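PPC domain-containing protein (Archaeoglobus fulgidus, PDB 2H6L) is of unknown molecular function but binds a zinc ion through three histidines of its PPC domain and assembles as a trimer. Local coordinates at residues Ile40-Ala45 with Leu73-Asn78; Ala49-Tyr54 with Gly103-Ala108; Val79-Ser84 with Gly122-Arg127. All coordinates share one frame; numbering follows the deposited sequence.

Contact 1 (Ile40-Ala45 with Leu73-Asn78)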
ATOM      1  N   ILE A  40      -3.522   1.251  -8.105  1.00 21.75           N
ATOM      2  CA  ILE A  40      -3.791   2.536  -7.475  1.00 20.63           C
ATOM      3  C   ILE A  40      -3.332   2.616  -6.031  1.00 20.88           C
ATOM      4  O   ILE A  40      -3.467   1.658  -5.272  1.00 17.82           O
ATOM      5  CB  ILE A  40      -5.297   2.837  -7.468  1.00 22.88           C
ATOM      6  CG1 ILE A  40      -5.819   2.954  -8.901  1.00 23.56           C
ATOM      7  CG2 ILE A  40      -5.570   4.099  -6.665  1.00 22.48           C
ATOM      8  CD1 ILE A  40      -7.340   2.999  -8.979  1.00 26.73           C
ATOM      9  N   SER A  41      -2.823   3.784  -5.654  1.00 19.02           N
ATOM     10  CA  SER A  41      -2.379   4.022  -4.292  1.00 17.88           C
ATOM     11  C   SER A  41      -2.584   5.505  -3.967  1.00 17.52           C
ATOM     12  O   SER A  41      -2.452   6.354  -4.841  1.00 18.67           O
ATOM     13  CB  SER A  41      -0.908   3.660  -4.150  1.00 14.51           C
ATOM     14  OG  SER A  41      -0.488   3.842  -2.815  1.00 18.49           O
ATOM     15  N   ALA A  42      -2.918   5.817  -2.719  1.00 17.51           N
ATOM     16  CA  ALA A  42      -3.119   7.212  -2.336  1.00 18.36           C
ATOM     17  C   ALA A  42      -2.998   7.439  -0.839  1.00 18.51           C
ATOM     18  O   ALA A  42      -3.113   6.507  -0.045  1.00 18.66           O
ATOM     19  CB  ALA A  42      -4.492   7.696  -2.821  1.00 15.68           C
ATOM     20  N   ILE A  43      -2.736   8.688  -0.465  1.00 18.02           N
ATOM     21  CA  ILE A  43      -2.648   9.077   0.935  1.00 18.01           C
ATOM     22  C   ILE A  43      -3.216  10.485   1.013  1.00 16.90           C
ATOM     23  O   ILE A  43      -3.413  11.131  -0.010  1.00 15.62           O
ATOM     24  CB  ILE A  43      -1.197   9.093   1.483  1.00 18.30           C
ATOM     25  CG1 ILE A  43      -0.331  10.072   0.689  1.00 18.58           C
ATOM     26  CG2 ILE A  43      -0.605   7.691   1.452  1.00 18.10           C
ATOM     27  CD1 ILE A  43       1.042  10.322   1.341  1.00 21.43           C
ATOM     28  N   GLY A  44      -3.477  10.960   2.223  1.00 17.03           N
ATOM     29  CA  GLY A  44      -4.028  12.293   2.367  1.00 17.27           C
ATOM     30  C   GLY A  44      -5.095  12.299   3.434  1.00 16.89           C
ATOM     31  O   GLY A  44      -4.956  11.623   4.446  1.00 18.62           O
ATOM     32  N   ALA A  45      -6.161  13.062   3.217  1.00 15.60           N
ATOM     33  CA  ALA A  45      -7.240  13.132   4.191  1.00 14.31           C
ATOM     34  C   ALA A  45      -8.565  13.392   3.491  1.00 13.36           C
ATOM     35  O   ALA A  45      -8.598  13.965   2.405  1.00 14.84           O
ATOM     36  CB  ALA A  45      -6.958  14.235   5.210  1.00 12.05           C
ATOM     37  N   LEU A  73      -5.212   6.668   5.918  1.00 20.67           N
ATOM     38  CA  LEU A  73      -4.063   5.962   6.467  1.00 19.41           C
ATOM     39  C   LEU A  73      -3.479   4.990   5.459  1.00 21.44           C
ATOM     40  O   LEU A  73      -2.282   4.676   5.491  1.00 20.82           O
ATOM     41  CB  LEU A  73      -4.479   5.231   7.734  1.00 17.91           C
ATOM     42  CG  LEU A  73      -5.139   6.152   8.760  1.00 17.30           C
ATOM     43  CD1 LEU A  73      -5.543   5.354   9.992  1.00 15.74           C
ATOM     44  CD2 LEU A  73      -4.171   7.274   9.141  1.00 17.86           C
ATOM     45  N   SER A  74      -4.340   4.528   4.555  1.00 21.30           N
ATOM     46  CA  SER A  74      -3.953   3.594   3.513  1.00 21.41           C
ATOM     47  C   SER A  74      -5.074   3.495   2.483  1.00 19.74           C
ATOM     48  O   SER A  74      -6.240   3.326   2.837  1.00 20.01           O
ATOM     49  CB  SER A  74      -3.680   2.208   4.110  1.00 21.70           C
ATOM     50  OG  SER A  74      -3.341   1.280   3.095  1.00 24.56           O
ATOM     51  N   LEU A  75      -4.704   3.622   1.215  1.00 18.96           N
ATOM     52  CA  LEU A  75      -5.642   3.534   0.104  1.00 19.19           C
ATOM     53  C   LEU A  75      -4.929   2.747  -0.988  1.00 18.02           C
ATOM     54  O   LEU A  75      -3.870   3.145  -1.474  1.00 16.75           O
ATOM     55  CB  LEU A  75      -6.018   4.932  -0.400  1.00 17.17           C
ATOM     56  CG  LEU A  75      -7.210   4.984  -1.368  1.00 17.06           C
ATOM     57  CD1 LEU A  75      -7.862   6.350  -1.277  1.00 16.32           C
ATOM     58  CD2 LEU A  75      -6.766   4.671  -2.796  1.00 17.30           C
ATOM     59  N   SER A  76      -5.505   1.616  -1.362  1.00 18.09           N
ATOM     60  CA  SER A  76      -4.894   0.773  -2.373  1.00 18.66           C
ATOM     61  C   SER A  76      -5.951   0.098  -3.232  1.00 16.87           C
ATOM     62  O   SER A  76      -7.051  -0.175  -2.774  1.00 15.00           O
ATOM     63  CB  SER A  76      -4.026  -0.290  -1.695  1.00 18.52           C
ATOM     64  OG  SER A  76      -3.560  -1.222  -2.650  1.00 25.04           O
ATOM     65  N   GLY A  77      -5.621  -0.175  -4.484  1.00 18.82           N
ATOM     66  CA  GLY A  77      -6.603  -0.821  -5.327  1.00 19.63           C
ATOM     67  C   GLY A  77      -6.167  -0.987  -6.759  1.00 19.40           C
ATOM     68  O   GLY A  77      -4.996  -0.827  -7.094  1.00 18.89           O
ATOM     69  N   ASN A  78      -7.129  -1.299  -7.617  1.00 17.97           N
ATOM     70  CA  ASN A  78      -6.832  -1.506  -9.014  1.00 16.76           C
ATOM     71  C   ASN A  78      -7.944  -1.004  -9.923  1.00 14.92           C
ATOM     72  O   ASN A  78      -9.060  -0.711  -9.481  1.00 14.45           O
ATOM     73  CB  ASN A  78      -6.605  -2.996  -9.261  1.00 17.05           C
ATOM     74  CG  ASN A  78      -7.801  -3.829  -8.869  1.00 19.34           C
ATOM     75  OD1 ASN A  78      -8.887  -3.679  -9.435  1.00 21.06           O
ATOM     76  ND2 ASN A  78      -7.617  -4.708  -7.888  1.00 17.13           N
TER
HETATM   77  O   HOH W   1      -1.799   4.133   0.290  1.00 21.37           O

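Contact 2 (Ala49-Tyr54 with Gly103-Ala108). With ZN (zinc ion), chain D.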
ATOM      1  N   ALA A  49     -16.804   9.874   4.411  1.00 18.52           N
ATOM      2  CA  ALA A  49     -16.675   8.713   3.558  1.00 17.77           C
ATOM      3  C   ALA A  49     -17.741   7.671   3.796  1.00 18.36           C
ATOM      4  O   ALA A  49     -18.485   7.723   4.776  1.00 18.81           O
ATOM      5  CB  ALA A  49     -15.296   8.086   3.768  1.00 16.13           C
ATOM      6  N   VAL A  50     -17.808   6.725   2.867  1.00 18.25           N
ATOM      7  CA  VAL A  50     -18.721   5.605   2.969  1.00 18.11           C
ATOM      8  C   VAL A  50     -17.898   4.370   2.634  1.00 17.33           C
ATOM      9  O   VAL A  50     -17.368   4.245   1.533  1.00 18.89           O
ATOM     10  CB  VAL A  50     -19.906   5.711   1.986  1.00 18.89           C
ATOM     11  CG1 VAL A  50     -20.772   4.452   2.091  1.00 20.23           C
ATOM     12  CG2 VAL A  50     -20.752   6.949   2.311  1.00 18.10           C
ATOM     13  N   ILE A  51     -17.770   3.476   3.605  1.00 17.80           N
ATOM     14  CA  ILE A  51     -17.010   2.250   3.425  1.00 19.78           C
ATOM     15  C   ILE A  51     -17.940   1.083   3.721  1.00 21.58           C
ATOM     16  O   ILE A  51     -19.131   1.275   3.961  1.00 23.03           O
ATOM     17  CB  ILE A  51     -15.812   2.179   4.396  1.00 19.01           C
ATOM     18  CG1 ILE A  51     -16.314   2.160   5.841  1.00 18.79           C
ATOM     19  CG2 ILE A  51     -14.883   3.374   4.172  1.00 18.86           C
ATOM     20  CD1 ILE A  51     -15.231   1.882   6.862  1.00 19.75           C
ATOM     21  N   GLY A  52     -17.404  -0.128   3.712  1.00 21.98           N
ATOM     22  CA  GLY A  52     -18.254  -1.264   4.003  1.00 23.07           C
ATOM     23  C   GLY A  52     -17.513  -2.572   3.979  1.00 22.42           C
ATOM     24  O   GLY A  52     -16.381  -2.646   3.507  1.00 23.50           O
ATOM     25  N   TYR A  53     -18.143  -3.608   4.512  1.00 23.56           N
ATOM     26  CA  TYR A  53     -17.521  -4.916   4.509  1.00 24.20           C
ATOM     27  C   TYR A  53     -18.483  -5.888   3.840  1.00 24.43           C
ATOM     28  O   TYR A  53     -19.699  -5.675   3.839  1.00 25.67           O
ATOM     29  CB  TYR A  53     -17.162  -5.342   5.932  1.00 23.45           C
ATOM     30  CG  TYR A  53     -18.325  -5.546   6.864  1.00 27.19           C
ATOM     31  CD1 TYR A  53     -19.033  -6.748   6.869  1.00 27.10           C
ATOM     32  CD2 TYR A  53     -18.692  -4.558   7.776  1.00 26.79           C
ATOM     33  CE1 TYR A  53     -20.074  -6.964   7.766  1.00 26.45           C
ATOM     34  CE2 TYR A  53     -19.733  -4.763   8.677  1.00 28.34           C
ATOM     35  CZ  TYR A  53     -20.419  -5.974   8.670  1.00 28.79           C
ATOM     36  OH  TYR A  53     -21.421  -6.200   9.583  1.00 28.16           O
ATOM     37  N   TYR A  54     -17.935  -6.944   3.254  1.00 22.55           N
ATOM     38  CA  TYR A  54     -18.743  -7.921   2.548  1.00 20.96           C
ATOM     39  C   TYR A  54     -19.123  -9.137   3.392  1.00 20.21           C
ATOM     40  O   TYR A  54     -18.258  -9.872   3.876  1.00 18.77           O
ATOM     41  CB  TYR A  54     -17.985  -8.375   1.303  1.00 19.15           C
ATOM     42  CG  TYR A  54     -18.817  -9.132   0.306  1.00 18.86           C
ATOM     43  CD1 TYR A  54     -19.860  -8.507  -0.380  1.00 16.21           C
ATOM     44  CD2 TYR A  54     -18.558 -10.480   0.035  1.00 17.86           C
ATOM     45  CE1 TYR A  54     -20.626  -9.203  -1.317  1.00 17.21           C
ATOM     46  CE2 TYR A  54     -19.317 -11.190  -0.900  1.00 18.09           C
ATOM     47  CZ  TYR A  54     -20.347 -10.547  -1.573  1.00 18.69           C
ATOM     48  OH  TYR A  54     -21.080 -11.235  -2.505  1.00 16.40           O
ATOM     49  N   GLY A 103     -12.124  -0.834   5.128  1.00 20.96           N
ATOM     50  CA  GLY A 103     -13.037  -1.605   4.308  1.00 19.22           C
ATOM     51  C   GLY A 103     -13.030  -1.275   2.835  1.00 19.71           C
ATOM     52  O   GLY A 103     -12.123  -0.613   2.324  1.00 19.45           O
ATOM     53  N   HIS A 104     -14.059  -1.768   2.154  1.00 18.38           N
ATOM     54  CA  HIS A 104     -14.258  -1.531   0.737  1.00 17.77           C
ATOM     55  C   HIS A 104     -14.693  -0.062   0.663  1.00 17.39           C
ATOM     56  O   HIS A 104     -15.554   0.372   1.428  1.00 18.60           O
ATOM     57  CB  HIS A 104     -15.377  -2.449   0.226  1.00 17.33           C
ATOM     58  CG  HIS A 104     -15.640  -2.337  -1.242  1.00 17.15           C
ATOM     59  ND1 HIS A 104     -15.097  -3.202  -2.166  1.00 17.10           N
ATOM     60  CD2 HIS A 104     -16.378  -1.446  -1.948  1.00 14.78           C
ATOM     61  CE1 HIS A 104     -15.485  -2.848  -3.379  1.00 17.36           C
ATOM     62  NE2 HIS A 104     -16.262  -1.785  -3.273  1.00 19.38           N
ATOM     63  N   LEU A 105     -14.093   0.702  -0.241  1.00 15.83           N
ATOM     64  CA  LEU A 105     -14.428   2.115  -0.372  1.00 17.87           C
ATOM     65  C   LEU A 105     -15.539   2.353  -1.387  1.00 18.63           C
ATOM     66  O   LEU A 105     -15.459   1.889  -2.521  1.00 20.05           O
ATOM     67  CB  LEU A 105     -13.186   2.908  -0.784  1.00 16.83           C
ATOM     68  CG  LEU A 105     -13.382   4.401  -1.033  1.00 17.27           C
ATOM     69  CD1 LEU A 105     -13.751   5.088   0.277  1.00 17.32           C
ATOM     70  CD2 LEU A 105     -12.097   4.991  -1.609  1.00 18.75           C
ATOM     71  N   PHE A 106     -16.569   3.087  -0.977  1.00 18.99           N
ATOM     72  CA  PHE A 106     -17.685   3.397  -1.867  1.00 19.98           C
ATOM     73  C   PHE A 106     -17.603   4.846  -2.305  1.00 18.48           C
ATOM     74  O   PHE A 106     -17.754   5.156  -3.489  1.00 18.45           O
ATOM     75  CB  PHE A 106     -19.020   3.138  -1.167  1.00 20.50           C
ATOM     76  CG  PHE A 106     -19.332   1.679  -0.988  1.00 23.36           C
ATOM     77  CD1 PHE A 106     -19.708   0.898  -2.074  1.00 23.69           C
ATOM     78  CD2 PHE A 106     -19.234   1.082   0.261  1.00 22.43           C
ATOM     79  CE1 PHE A 106     -19.984  -0.456  -1.920  1.00 24.70           C
ATOM     80  CE2 PHE A 106     -19.507  -0.275   0.424  1.00 23.39           C
ATOM     81  CZ  PHE A 106     -19.881  -1.043  -0.665  1.00 23.26           C
ATOM     82  N   SER A 107     -17.366   5.735  -1.344  1.00 17.72           N
ATOM     83  CA  SER A 107     -17.231   7.161  -1.638  1.00 17.57           C
ATOM     84  C   SER A 107     -16.455   7.869  -0.537  1.00 16.86           C
ATOM     85  O   SER A 107     -16.402   7.409   0.606  1.00 16.40           O
ATOM     86  CB  SER A 107     -18.601   7.825  -1.770  1.00 16.68           C
ATOM     87  OG  SER A 107     -19.243   7.911  -0.505  1.00 21.49           O
ATOM     88  N   ALA A 108     -15.862   9.000  -0.898  1.00 17.20           N
ATOM     89  CA  ALA A 108     -15.107   9.809   0.038  1.00 15.29           C
ATOM     90  C   ALA A 108     -14.990  11.223  -0.502  1.00 15.80           C
ATOM     91  O   ALA A 108     -14.651  11.434  -1.665  1.00 15.49           O
ATOM     92  CB  ALA A 108     -13.720   9.222   0.258  1.00 16.47           C
TER
HETATM   93 ZN    ZN D 401     -13.642  -4.783  -2.140  1.00 26.53          ZN

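Contact 3 (Val79-Ser84 with Gly122-Arg127)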
ATOM      1  N   VAL A  79      -7.611  -0.909 -11.203  1.00 15.05           N
ATOM      2  CA  VAL A  79      -8.541  -0.476 -12.235  1.00 17.01           C
ATOM      3  C   VAL A  79      -8.716  -1.641 -13.191  1.00 18.30           C
ATOM      4  O   VAL A  79      -7.749  -2.330 -13.525  1.00 18.95           O
ATOM      5  CB  VAL A  79      -7.985   0.710 -13.043  1.00 16.88           C
ATOM      6  CG1 VAL A  79      -8.908   1.009 -14.214  1.00 18.25           C
ATOM      7  CG2 VAL A  79      -7.828   1.925 -12.148  1.00 13.23           C
ATOM      8  N   SER A  80      -9.951  -1.866 -13.620  1.00 20.43           N
ATOM      9  CA  SER A  80     -10.256  -2.936 -14.558  1.00 23.24           C
ATOM     10  C   SER A  80     -11.534  -2.558 -15.294  1.00 25.05           C
ATOM     11  O   SER A  80     -12.086  -1.480 -15.057  1.00 24.52           O
ATOM     12  CB  SER A  80     -10.418  -4.273 -13.824  1.00 20.85           C
ATOM     13  OG  SER A  80     -11.253  -4.144 -12.692  1.00 24.16           O
HETATM   14  N   MSE A  81     -12.000  -3.427 -16.185  1.00 27.46           N
HETATM   15  CA  MSE A  81     -13.204  -3.135 -16.952  1.00 29.65           C
HETATM   16  C   MSE A  81     -14.479  -3.768 -16.415  1.00 30.43           C
HETATM   17  O   MSE A  81     -14.546  -4.975 -16.190  1.00 27.89           O
HETATM   18  CB  MSE A  81     -13.008  -3.543 -18.416  1.00 33.33           C
HETATM   19  CG  MSE A  81     -12.012  -2.676 -19.185  1.00 40.01           C
HETATM   20 SE   MSE A  81     -12.618  -0.841 -19.486  1.00 51.23          SE
HETATM   21  CE  MSE A  81     -13.622  -1.146 -21.114  1.00 44.62           C
ATOM     22  N   LYS A  82     -15.483  -2.925 -16.209  1.00 31.90           N
ATOM     23  CA  LYS A  82     -16.796  -3.351 -15.736  1.00 35.47           C
ATOM     24  C   LYS A  82     -17.816  -2.514 -16.506  1.00 36.98           C
ATOM     25  O   LYS A  82     -17.737  -1.283 -16.521  1.00 35.82           O
ATOM     26  CB  LYS A  82     -16.947  -3.106 -14.231  1.00 34.94           C
ATOM     27  CG  LYS A  82     -18.279  -3.594 -13.668  1.00 38.45           C
ATOM     28  CD  LYS A  82     -18.358  -3.440 -12.150  1.00 40.83           C
ATOM     29  CE  LYS A  82     -19.683  -3.964 -11.599  1.00 41.45           C
ATOM     30  NZ  LYS A  82     -19.785  -3.814 -10.119  1.00 40.86           N
ATOM     31  N   ASP A  83     -18.765  -3.177 -17.153  1.00 39.20           N
ATOM     32  CA  ASP A  83     -19.772  -2.464 -17.930  1.00 41.24           C
ATOM     33  C   ASP A  83     -19.078  -1.590 -18.981  1.00 42.38           C
ATOM     34  O   ASP A  83     -19.447  -0.433 -19.193  1.00 42.41           O
ATOM     35  CB  ASP A  83     -20.645  -1.594 -17.015  1.00 42.91           C
ATOM     36  CG  ASP A  83     -21.370  -2.406 -15.949  1.00 45.18           C
ATOM     37  OD1 ASP A  83     -21.985  -3.438 -16.296  1.00 46.72           O
ATOM     38  OD2 ASP A  83     -21.333  -2.011 -14.764  1.00 45.59           O
ATOM     39  N   SER A  84     -18.057  -2.161 -19.615  1.00 43.11           N
ATOM     40  CA  SER A  84     -17.280  -1.506 -20.673  1.00 43.01           C
ATOM     41  C   SER A  84     -16.669  -0.141 -20.357  1.00 41.86           C
ATOM     42  O   SER A  84     -16.572   0.715 -21.236  1.00 41.66           O
ATOM     43  CB  SER A  84     -18.129  -1.377 -21.937  1.00 44.19           C
ATOM     44  OG  SER A  84     -19.138  -0.403 -21.754  1.00 45.77           O
ATOM     45  N   GLY A 122      -1.928  -3.896 -21.463  1.00 17.91           N
ATOM     46  CA  GLY A 122      -2.154  -5.292 -21.802  1.00 16.39           C
ATOM     47  C   GLY A 122      -3.651  -5.517 -21.805  1.00 19.91           C
ATOM     48  O   GLY A 122      -4.415  -4.556 -21.745  1.00 18.29           O
ATOM     49  N   GLU A 123      -4.087  -6.767 -21.880  1.00 21.86           N
ATOM     50  CA  GLU A 123      -5.522  -7.040 -21.877  1.00 23.80           C
ATOM     51  C   GLU A 123      -6.105  -6.751 -20.499  1.00 22.77           C
ATOM     52  O   GLU A 123      -5.732  -7.378 -19.519  1.00 22.37           O
ATOM     53  CB  GLU A 123      -5.789  -8.495 -22.259  1.00 23.92           C
ATOM     54  CG  GLU A 123      -5.313  -8.850 -23.652  1.00 28.79           C
ATOM     55  CD  GLU A 123      -5.887  -7.922 -24.708  1.00 31.77           C
ATOM     56  OE1 GLU A 123      -7.080  -7.574 -24.598  1.00 33.16           O
ATOM     57  OE2 GLU A 123      -5.154  -7.550 -25.650  1.00 34.03           O
ATOM     58  N   ALA A 124      -7.023  -5.795 -20.432  1.00 23.15           N
ATOM     59  CA  ALA A 124      -7.647  -5.427 -19.170  1.00 23.80           C
ATOM     60  C   ALA A 124      -8.622  -6.486 -18.672  1.00 23.32           C
ATOM     61  O   ALA A 124      -9.432  -7.011 -19.434  1.00 21.71           O
ATOM     62  CB  ALA A 124      -8.376  -4.088 -19.317  1.00 22.73           C
ATOM     63  N   PRO A 125      -8.542  -6.828 -17.379  1.00 24.99           N
ATOM     64  CA  PRO A 125      -9.470  -7.834 -16.861  1.00 25.09           C
ATOM     65  C   PRO A 125     -10.879  -7.247 -16.783  1.00 26.68           C
ATOM     66  O   PRO A 125     -11.055  -6.061 -16.477  1.00 24.54           O
ATOM     67  CB  PRO A 125      -8.889  -8.178 -15.494  1.00 24.33           C
ATOM     68  CG  PRO A 125      -8.189  -6.925 -15.089  1.00 26.60           C
ATOM     69  CD  PRO A 125      -7.538  -6.458 -16.367  1.00 24.42           C
ATOM     70  N   GLU A 126     -11.869  -8.079 -17.092  1.00 25.79           N
ATOM     71  CA  GLU A 126     -13.258  -7.662 -17.065  1.00 27.21           C
ATOM     72  C   GLU A 126     -13.950  -8.315 -15.879  1.00 26.23           C
ATOM     73  O   GLU A 126     -13.706  -9.484 -15.573  1.00 26.76           O
ATOM     74  CB  GLU A 126     -13.962  -8.078 -18.355  1.00 31.09           C
ATOM     75  CG  GLU A 126     -13.316  -7.564 -19.628  1.00 35.26           C
ATOM     76  CD  GLU A 126     -14.137  -7.894 -20.858  1.00 38.79           C
ATOM     77  OE1 GLU A 126     -15.293  -7.425 -20.928  1.00 41.78           O
ATOM     78  OE2 GLU A 126     -13.636  -8.620 -21.745  1.00 37.92           O
ATOM     79  N   ARG A 127     -14.813  -7.560 -15.214  1.00 24.68           N
ATOM     80  CA  ARG A 127     -15.534  -8.076 -14.063  1.00 26.32           C
ATOM     81  C   ARG A 127     -16.883  -8.670 -14.458  1.00 27.91           C
ATOM     82  O   ARG A 127     -17.710  -8.008 -15.087  1.00 29.63           O
ATOM     83  CB  ARG A 127     -15.726  -6.967 -13.022  1.00 25.31           C
ATOM     84  CG  ARG A 127     -14.438  -6.577 -12.300  1.00 22.92           C
ATOM     85  CD  ARG A 127     -14.652  -5.482 -11.262  1.00 22.57           C
ATOM     86  NE  ARG A 127     -13.387  -5.080 -10.649  1.00 20.65           N
ATOM     87  CZ  ARG A 127     -12.708  -5.823  -9.781  1.00 20.17           C
ATOM     88  NH1 ARG A 127     -13.174  -7.008  -9.410  1.00 15.53           N
ATOM     89  NH2 ARG A 127     -11.553  -5.386  -9.293  1.00 15.64           N
TER
HETATM   90  O   HOH W   2     -11.123  -2.553 -10.660  1.00 14.10           O
HETATM   91  O   HOH W   3     -18.993  -5.862 -17.081  1.00 28.36           O
HETATM   92  O   HOH W   4     -16.515  -4.752 -19.042  1.00 34.66           O

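Contact 1 (Ile40-Ala45 with Leu73-Asn78)
Residues 40-43 and 73-78 run antiparallel as neighbours in the curled sheet of the PPC domain, their short axes 4.6 Å apart. Backbone hydrogen bonds come first. In the hydrogen-bonded pair of Ile40 and Gly77, Ile40 N gives a nearly straight bond (162°) to Gly77 O at 2.7 Å, and Gly77 N answers to Ile40 O at 2.9 Å. Farther along, Ala42 N reaches Leu75 O at 3.1 Å. In all three the donor stands above the carbonyl plane. Water 1 bridges the next position, donating to Ala42 O at 2.7 Å and accepting from Leu75 N at 3.1 Å, close to the classic bulge at which Leu73 and Ser74 both face Leu93. The apolar contacts share one face of the sheet. Leu75, with CG anti to its backbone N (chi1 -168°), rests both methyls on Ala42 CB, CD2 at 3.8 Å. Ile40 lies alongside, pointing the same way, and its CG2 meets Leu75 CD2 at 4.1 Å; Val115 and Ile90 extend this layer. Ser41 and Ser76 occupy the other face, each with OG anti to the backbone N. Ser41 OG bonds weakly to Ser76 OG of the second subunit, and Ser76 OG to Ser41 OG of the third. The chemistry thus divides the ribbon into a hydrocarbon face joined to the subunit's own core and a hydroxyl face that enters the trimer interface.

Contact 2 (Ala49-Tyr54 with Gly103-Ala108)
A classic beta bulge interrupts the antiparallel pairing of residues 49-54 with 103-108, where Phe106 and Ser107 both face Val50. Their two N-H groups converge on Val50 O: Phe106 N at 2.9 Å, nearly along the C=O axis, and Ser107 N at 3.2 Å, in the carbonyl plane on a lone pair. Val50 N returns a bond to Ser107 O at 2.7 Å. The doubled position turns Phe106 toward the partner strand. With CG anti to its carbonyl carbon (chi1 -72°), the ring presents its edge to the backbone of residue 51, Ile51 C lying in the ring plane 3.7 Å from Phe106 CD2. Gly52, having no side chain, allows the ring to lie close to the backbone there. Over one ring face, offset toward the rim, stands His104 CD2, 3.7 Å above the plane; Tyr61 meets the ring edge-to-face and Lys63 adds a cation-pi contact. Val50 crosses Phe106 obliquely, CG1 against CB, while its CG2 abuts Ser107 OG at 3.3 Å. The side chains of Ala49, Ile51 and Leu105 point to the face opposite that of Val50 and Ser107, Ile51 packing on Val92 and Leu105 on both Ile90 and Val92 of strand 85-96. Two residues before Phe106, His104 N bonds to Gly52 O at 2.8 Å, fixing the backbone of a zinc ligand. His104 CG is anti to its backbone N (chi1 -178°), which swings the imidazole away from residues 49-54 and into the metal site completed on the protein side by His89 and His91. Its ND1 binds the zinc ion at 2.1 Å.

Contact 3 (Val79-Ser84 with Gly122-Arg127)
A single backbone bridge joins the end of strand 70-82 to the irregular segment 122-127, whose last residue begins the short strand 127-129. Met81, present as selenomethionine, supplies both hydrogen bonds: its N donates to Pro125 O at 2.8 Å and its O accepts from Arg127 N at 2.8 Å, each donor lying nearly along the C=O axis of its acceptor. Between them, Glu126 CA adds a CA-H...O contact to Met81 O at 3.1 Å. Side chains close both flanks. Met81 CG, anti to the carbonyl carbon, rests on Ala124 CB at 3.9 Å; the chain then bends at chi2 and again at chi3, leading away from residues 122-127. On the other flank Ser80 CB meets the Pro125 ring at CG, 3.7 Å away. Ser80 OG takes the crowded position between its own N and C (chi1 47°), where it bonds to Trp138 NE1 and to water 2 at 2.6 Å. That water accepts from Arg127 NH2 at 3.2 Å, in the guanidinium plane at its edge. Arg127 is extended from CG to NE, and its NH1 forms a salt bridge with Glu114 of the third subunit and donates to Phe136 O. A second water-mediated link runs from Asp83 N to Arg127 O through water 3. One residue using its N and O to bond the residues on either side of its partner is the pattern of a parallel beta bridge.

Contacts 1 and 3 share strand 70-82 and follow each other along it, their centres 20 Å apart. They meet where Asn78 OD1 lies 3.2 Å from Arg127 NH2 in a weak hydrogen bond and where Ile40 CD1 touches Val79 CG2 at 3.4 Å. Contact 2 belongs to the same sheet through strand 45-55, with its centre 13 Å from that of contact 1. It holds a zinc ligand, His104, whereas the other two reach the site at second hand: the side chains of Arg127 and Asn78 lie about 3 and 4 Å from that of His89, and about 7 and 8 Å from a zinc ion. All three contacts touch the third subunit, Asn78 and Arg127 both through its Glu114.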